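Local coordinates for protein OS-9 homolog (Saccharomyces cerevisiae, PDB 2YMA), which acts as an N-glycan-specific lectin that targets misfolded lumenal glycoproteins for endoplasmic reticulum-associated degradation and forms homodimers through its dimerization domain, at the interface of chains A and B. Coordinates in Å, arbitrary orientation; residue numbers count along the deposited sequence, not the author numbering. Chains: chain A/B, Protein OS-9 homolog.

The interface of chains A and B. Residues chain A 86, 88, 103, 120, 130; chain B 86, 120, 130.
The hydroxyl oxygen OG of A:Ser103 rests against the branch of B:Leu130, 3.7 Å from its CG, a van der Waals contact of a polar atom with an aliphatic group. A:Ser103, on strand 98-106, borders an apolar patch in the two-fold homodimer interface of the Yos9 dimerization domain. B:Leu130 inserts among A:Val86, A:Leu88, A:Ser103 and A:Phe120, hiding 75 Å² of its surface, and A:Leu130 plays the same part in the opposite direction. The two methyls of B:Leu130 divide the work. CD2 meets A:Val86 CG1 tip to tip at 3.6 Å and also packs against A:Leu88, whose CG is 3.8 Å from that methyl, the two leucine side chains crossing obliquely. The other methyl, CD1, sits above one face of the A:Phe120 ring, displaced toward its rim and 4.1 Å from ring atom CG. With CG of B:Leu130 anti to the backbone N (chi1 172°) and chi2 at 58°, the branch can reach the valine and the phenylalanine at once.

In the twin contact, with the same leucine torsions, A:Leu130 CD1 lies over the centre of the B:Phe120 face, 3.8 Å from the ring centroid, a CH-pi contact in which the side chains cross at about a right angle. A:Leu130 CD2 points elsewhere, to B:Val86 CG1 at 3.9 Å. Near the two-fold, like residues meet tip to tip: CG2 of A:Val86 faces CG2 of B:Val86 at 3.9 Å, and the CD2 methyls of A:Leu130 and B:Leu130 are 4.0 Å apart. Each valine lies on strand 84-92 of its own chain.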
# COMPACT_ATOMS: atom_id res chain seq x y z
N VAL A 86 -1.70 2.34 -6.27
CA VAL A 86 -2.18 2.01 -4.94
C VAL A 86 -1.85 3.19 -4.03
O VAL A 86 -0.67 3.52 -3.80
CB VAL A 86 -1.54 0.72 -4.37
CG1 VAL A 86 -1.93 0.55 -2.91
CG2 VAL A 86 -2.00 -0.46 -5.16
N LEU A 88 -2.69 5.28 -0.36
CA LEU A 88 -3.11 5.00 1.02
C LEU A 88 -3.19 6.28 1.81
O LEU A 88 -2.39 7.19 1.62
CB LEU A 88 -2.09 4.14 1.77
CG LEU A 88 -1.45 2.84 1.31
CD1 LEU A 88 -0.64 3.06 0.05
CD2 LEU A 88 -0.57 2.38 2.45
N SER A 103 -7.32 2.16 1.62
CA SER A 103 -6.55 1.71 0.48
C SER A 103 -7.35 1.96 -0.78
O SER A 103 -8.48 1.47 -0.91
CB SER A 103 -6.23 0.21 0.62
OG SER A 103 -5.62 -0.30 -0.55
N PHE A 120 -3.63 -1.64 9.58
CA PHE A 120 -2.46 -1.16 8.87
C PHE A 120 -2.00 0.22 9.36
O PHE A 120 -2.67 1.23 9.14
CB PHE A 120 -2.67 -1.14 7.36
CG PHE A 120 -1.39 -1.01 6.60
CD1 PHE A 120 -0.81 0.23 6.40
CD2 PHE A 120 -0.74 -2.14 6.14
CE1 PHE A 120 0.38 0.35 5.72
CE2 PHE A 120 0.45 -2.04 5.45
CZ PHE A 120 1.01 -0.79 5.24
N LEU A 130 2.02 3.60 -2.48
CA LEU A 130 2.77 2.37 -2.37
C LEU A 130 3.34 2.06 -3.76
O LEU A 130 4.50 1.66 -3.90
CB LEU A 130 1.87 1.23 -1.88
CG LEU A 130 2.50 -0.16 -1.91
CD1 LEU A 130 3.77 -0.18 -1.07
CD2 LEU A 130 1.50 -1.19 -1.44
N VAL B 86 -3.72 -6.64 -2.86
CA VAL B 86 -2.47 -5.89 -2.79
C VAL B 86 -1.64 -6.49 -1.67
O VAL B 86 -2.00 -6.35 -0.50
CB VAL B 86 -2.68 -4.37 -2.55
CG1 VAL B 86 -1.34 -3.66 -2.33
CG2 VAL B 86 -3.42 -3.75 -3.72
N PHE B 120 9.51 2.72 0.47
CA PHE B 120 8.41 2.35 1.33
C PHE B 120 8.90 1.43 2.45
O PHE B 120 9.25 0.27 2.21
CB PHE B 120 7.26 1.71 0.56
CG PHE B 120 6.00 1.62 1.34
CD1 PHE B 120 5.81 0.59 2.25
CD2 PHE B 120 5.02 2.59 1.22
CE1 PHE B 120 4.66 0.51 3.00
CE2 PHE B 120 3.87 2.52 1.96
CZ PHE B 120 3.69 1.48 2.86
N LEU B 130 -2.24 -5.36 2.25
CA LEU B 130 -2.82 -4.05 2.40
C LEU B 130 -4.32 -4.16 2.11
O LEU B 130 -5.15 -3.63 2.84
CB LEU B 130 -2.15 -3.08 1.44
CG LEU B 130 -2.83 -1.72 1.38
CD1 LEU B 130 -2.87 -1.08 2.79
CD2 LEU B 130 -2.09 -0.84 0.38